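Long-range contact in salicylate 5-hydroxylase, large oxygenase component (Ralstonia sp., PDB 7C8Z), which catalyses the 5-hydroxylation of salicylate to gentisate as the oxygenase component of a multicomponent enzyme, using a Rieske [2Fe-2S] cluster and a separate iron: residues E194-Y207 against K266-S278. Residues are numbered along the deposited sequence; the frame is centred on the assembly and turned at random.
Sequences EPFEEFLGPTILHY and KMDAKFRHAAMIS
Arg272 reaches across to Glu194 and Phe199 and carries most of the polar contact. Its NH2 forms a salt bridge with Glu194, 3.2 Å from OE2, though the hydrogen bonds within it are weak. The same NH2 donates to Phe199 O at 3.2 Å, in the carbonyl plane and on a lone pair. On its own side, Arg272 NE pairs with the syn lone pair of Asp268 OD2, and NH1 bonds to Tyr435 OH. Glu194, Arg272 and Asp268 thus form a salt-bridge network. Asp268 OD1 also accepts the backbone N of His273, which ties the carboxylate into the loop that follows the Asp268–Phe271 type I turn.

The Phe199 ring touches both Arg272 and His273, which approach from the same side of its plane. Phe199 CE1 sits over one face of the guanidinium, the two planes 46° apart. His273 brings NE2 over one face of the phenyl ring, near its rim. Phe199 CG is anti to the backbone N (chi1 -176°), which swings the ring back beside its own carbonyl. Phe199 O itself lies at the edge of the imidazole, 3.0 Å from His273 NE2.

At the other end, Lys266 NZ donates to Tyr207 OH at 3.1 Å. Ile277 CG1 covers one face of the tyrosine ring in a CH-pi contact, 4.1 Å from the centroid. Thr203 CG2 packs on Lys266 CD.

Between these ends, Ile204 CD1 packs where the hairpin closes its turn, against the backbone of Asp268 and His273 and 3.4 Å from His273 CB. Leu200 CD2 packs on His273 CD2.

Helix 196-211 lies along the hairpin of strands 263-267 and 274-278, at the edge of the seven-stranded antiparallel sheet of the catalytic domain. Ile204 and Tyr207 also touch strand 321-326, while Met267 and Met276 pack on helix 427-440.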
# COMPACT_ATOMS: atom_id res chain seq x y z
N GLU A 194 -3.21 30.41 27.25
CA GLU A 194 -2.27 30.99 28.20
C GLU A 194 -1.00 31.38 27.46
O GLU A 194 -0.67 30.78 26.43
CB GLU A 194 -1.97 29.99 29.31
CG GLU A 194 -1.63 28.60 28.77
CD GLU A 194 -1.81 27.50 29.80
OE1 GLU A 194 -1.31 27.66 30.94
OE2 GLU A 194 -2.45 26.48 29.47
N PRO A 195 -0.28 32.41 27.92
CA PRO A 195 1.00 32.74 27.29
C PRO A 195 1.96 31.56 27.31
O PRO A 195 1.87 30.66 28.15
CB PRO A 195 1.53 33.91 28.13
CG PRO A 195 0.31 34.50 28.76
CD PRO A 195 -0.66 33.38 28.96
N PHE A 196 2.90 31.58 26.36
CA PHE A 196 3.85 30.48 26.20
C PHE A 196 4.63 30.22 27.49
O PHE A 196 4.83 29.06 27.88
CB PHE A 196 4.79 30.79 25.04
CG PHE A 196 5.76 29.69 24.74
CD1 PHE A 196 5.34 28.52 24.12
CD2 PHE A 196 7.10 29.82 25.06
CE1 PHE A 196 6.24 27.51 23.83
CE2 PHE A 196 8.01 28.81 24.78
CZ PHE A 196 7.57 27.65 24.17
N GLU A 197 5.07 31.29 28.15
CA GLU A 197 5.85 31.16 29.38
C GLU A 197 5.03 30.48 30.48
O GLU A 197 5.51 29.57 31.16
CB GLU A 197 6.35 32.53 29.83
CG GLU A 197 7.30 33.19 28.83
CD GLU A 197 6.58 33.85 27.66
OE1 GLU A 197 5.36 34.09 27.78
OE2 GLU A 197 7.23 34.12 26.62
N GLU A 198 3.78 30.93 30.67
CA GLU A 198 2.91 30.28 31.65
C GLU A 198 2.50 28.89 31.18
O GLU A 198 2.20 28.02 32.02
CB GLU A 198 1.68 31.14 31.91
CG GLU A 198 1.98 32.43 32.65
CD GLU A 198 0.79 33.36 32.70
OE1 GLU A 198 0.99 34.59 32.63
OE2 GLU A 198 -0.35 32.86 32.79
N PHE A 199 2.47 28.65 29.87
CA PHE A 199 2.20 27.31 29.37
C PHE A 199 3.29 26.35 29.79
O PHE A 199 3.01 25.21 30.18
CB PHE A 199 2.06 27.34 27.84
CG PHE A 199 1.70 26.02 27.23
CD1 PHE A 199 0.44 25.46 27.44
CD2 PHE A 199 2.59 25.34 26.42
CE1 PHE A 199 0.10 24.25 26.87
CE2 PHE A 199 2.25 24.12 25.84
CZ PHE A 199 1.00 23.58 26.07
N LEU A 200 4.55 26.79 29.74
CA LEU A 200 5.65 25.90 30.10
C LEU A 200 5.89 25.84 31.60
O LEU A 200 6.33 24.80 32.11
CB LEU A 200 6.93 26.33 29.40
CG LEU A 200 7.01 26.09 27.90
CD1 LEU A 200 8.41 26.38 27.40
CD2 LEU A 200 6.59 24.66 27.57
N GLY A 201 5.62 26.92 32.33
CA GLY A 201 5.96 27.00 33.72
C GLY A 201 7.42 27.37 33.90
O GLY A 201 8.24 27.22 32.99
N PRO A 202 7.77 27.84 35.10
CA PRO A 202 9.13 28.36 35.31
C PRO A 202 10.21 27.30 35.17
O PRO A 202 11.24 27.54 34.52
CB PRO A 202 9.08 28.92 36.74
CG PRO A 202 7.62 29.06 37.06
CD PRO A 202 6.92 28.00 36.29
N THR A 203 9.98 26.10 35.72
CA THR A 203 11.03 25.09 35.75
C THR A 203 11.36 24.59 34.35
O THR A 203 12.53 24.51 33.97
CB THR A 203 10.60 23.91 36.64
OG1 THR A 203 10.17 24.39 37.92
CG2 THR A 203 11.75 22.93 36.81
N ILE A 204 10.34 24.24 33.58
CA ILE A 204 10.57 23.76 32.22
C ILE A 204 11.01 24.89 31.30
O ILE A 204 11.80 24.66 30.37
CB ILE A 204 9.32 23.01 31.72
CG1 ILE A 204 9.26 21.66 32.42
CG2 ILE A 204 9.35 22.81 30.22
CD1 ILE A 204 7.89 21.13 32.59
N LEU A 205 10.54 26.12 31.52
CA LEU A 205 11.03 27.22 30.70
C LEU A 205 12.50 27.48 30.96
O LEU A 205 13.21 27.95 30.06
CB LEU A 205 10.20 28.48 30.91
CG LEU A 205 10.64 29.61 29.97
CD1 LEU A 205 9.75 29.68 28.75
CD2 LEU A 205 10.69 30.96 30.68
N HIS A 206 13.00 27.16 32.16
CA HIS A 206 14.43 27.29 32.39
C HIS A 206 15.22 26.40 31.44
O HIS A 206 16.22 26.83 30.86
CB HIS A 206 14.78 26.94 33.83
CG HIS A 206 16.24 26.66 34.02
ND1 HIS A 206 17.18 27.66 34.12
CD2 HIS A 206 16.92 25.49 34.10
CE1 HIS A 206 18.38 27.12 34.27
NE2 HIS A 206 18.25 25.81 34.26
N TYR A 207 14.79 25.15 31.25
CA TYR A 207 15.54 24.26 30.37
C TYR A 207 15.30 24.58 28.90
O TYR A 207 16.22 24.47 28.07
CB TYR A 207 15.19 22.81 30.71
CG TYR A 207 15.62 22.46 32.12
CD1 TYR A 207 16.95 22.23 32.42
CD2 TYR A 207 14.70 22.42 33.15
CE1 TYR A 207 17.36 21.93 33.70
CE2 TYR A 207 15.09 22.12 34.44
CZ TYR A 207 16.42 21.88 34.71
OH TYR A 207 16.82 21.59 36.00
N LYS A 266 11.91 16.67 36.37
CA LYS A 266 10.97 17.68 36.82
C LYS A 266 9.79 17.78 35.87
O LYS A 266 9.86 17.38 34.70
CB LYS A 266 11.65 19.04 36.96
CG LYS A 266 12.76 19.07 37.99
CD LYS A 266 13.93 19.91 37.50
CE LYS A 266 14.88 20.26 38.63
NZ LYS A 266 15.19 21.72 38.60
N MET A 267 8.69 18.33 36.38
CA MET A 267 7.44 18.48 35.64
C MET A 267 6.89 19.88 35.88
O MET A 267 7.31 20.58 36.80
CB MET A 267 6.39 17.45 36.07
CG MET A 267 6.42 16.15 35.32
SD MET A 267 5.27 14.93 36.00
CE MET A 267 5.98 14.65 37.62
N ASP A 268 5.95 20.28 35.03
CA ASP A 268 5.25 21.53 35.25
C ASP A 268 4.05 21.28 36.17
O ASP A 268 3.81 20.16 36.63
CB ASP A 268 4.84 22.18 33.92
CG ASP A 268 3.63 21.52 33.29
OD1 ASP A 268 3.53 20.28 33.31
OD2 ASP A 268 2.78 22.26 32.74
N ALA A 269 3.27 22.34 36.42
CA ALA A 269 2.21 22.26 37.42
C ALA A 269 1.18 21.20 37.06
O ALA A 269 0.69 20.47 37.93
CB ALA A 269 1.55 23.62 37.60
N LYS A 270 0.85 21.08 35.77
CA LYS A 270 -0.22 20.20 35.33
C LYS A 270 0.28 18.82 34.91
O LYS A 270 -0.51 18.03 34.38
CB LYS A 270 -0.98 20.85 34.18
CG LYS A 270 -1.65 22.17 34.54
CD LYS A 270 -2.96 22.35 33.78
CE LYS A 270 -4.13 21.74 34.55
NZ LYS A 270 -5.38 21.71 33.73
N PHE A 271 1.56 18.51 35.13
CA PHE A 271 2.17 17.21 34.86
C PHE A 271 2.23 16.87 33.38
O PHE A 271 2.46 15.71 33.02
CB PHE A 271 1.45 16.07 35.59
CG PHE A 271 1.27 16.30 37.06
CD1 PHE A 271 2.30 16.81 37.83
CD2 PHE A 271 0.07 15.99 37.68
CE1 PHE A 271 2.13 17.02 39.19
CE2 PHE A 271 -0.11 16.19 39.03
CZ PHE A 271 0.93 16.71 39.79
N ARG A 272 2.03 17.85 32.50
CA ARG A 272 2.01 17.58 31.07
C ARG A 272 3.40 17.69 30.44
O ARG A 272 3.79 16.83 29.65
CB ARG A 272 1.03 18.53 30.37
CG ARG A 272 1.23 19.99 30.74
CD ARG A 272 0.06 20.85 30.33
NE ARG A 272 0.38 22.27 30.51
CZ ARG A 272 -0.49 23.25 30.31
NH1 ARG A 272 -1.73 22.97 29.94
NH2 ARG A 272 -0.11 24.51 30.49
N HIS A 273 4.14 18.74 30.77
CA HIS A 273 5.49 18.91 30.25
C HIS A 273 6.49 18.34 31.24
O HIS A 273 6.23 18.28 32.45
CB HIS A 273 5.80 20.39 29.99
CG HIS A 273 4.66 21.15 29.38
ND1 HIS A 273 3.77 20.58 28.49
CD2 HIS A 273 4.28 22.44 29.53
CE1 HIS A 273 2.89 21.49 28.12
NE2 HIS A 273 3.17 22.63 28.74
N ALA A 274 7.65 17.92 30.74
CA ALA A 274 8.62 17.31 31.63
C ALA A 274 10.03 17.57 31.14
O ALA A 274 10.26 17.91 29.98
CB ALA A 274 8.38 15.80 31.77
N ALA A 275 10.98 17.43 32.06
CA ALA A 275 12.40 17.57 31.75
C ALA A 275 13.16 16.49 32.50
O ALA A 275 13.04 16.39 33.72
CB ALA A 275 12.92 18.96 32.12
N MET A 276 13.92 15.69 31.77
CA MET A 276 14.79 14.67 32.36
C MET A 276 16.22 15.19 32.26
O MET A 276 16.72 15.40 31.15
CB MET A 276 14.63 13.33 31.66
CG MET A 276 13.22 12.75 31.79
SD MET A 276 12.92 11.12 31.06
CE MET A 276 14.39 10.88 30.06
N ILE A 277 16.86 15.40 33.41
CA ILE A 277 18.15 16.07 33.53
C ILE A 277 19.13 15.07 34.11
O ILE A 277 18.80 14.38 35.08
CB ILE A 277 18.05 17.30 34.46
CG1 ILE A 277 16.93 18.24 34.01
CG2 ILE A 277 19.38 18.01 34.57
CD1 ILE A 277 15.71 18.19 34.91
N SER A 278 20.33 14.99 33.54
CA SER A 278 21.30 14.06 34.09
C SER A 278 22.71 14.58 33.89
O SER A 278 23.01 15.27 32.90
CB SER A 278 21.19 12.65 33.49
OG SER A 278 21.83 11.70 34.34
O HOH W 1 8.95 21.80 38.14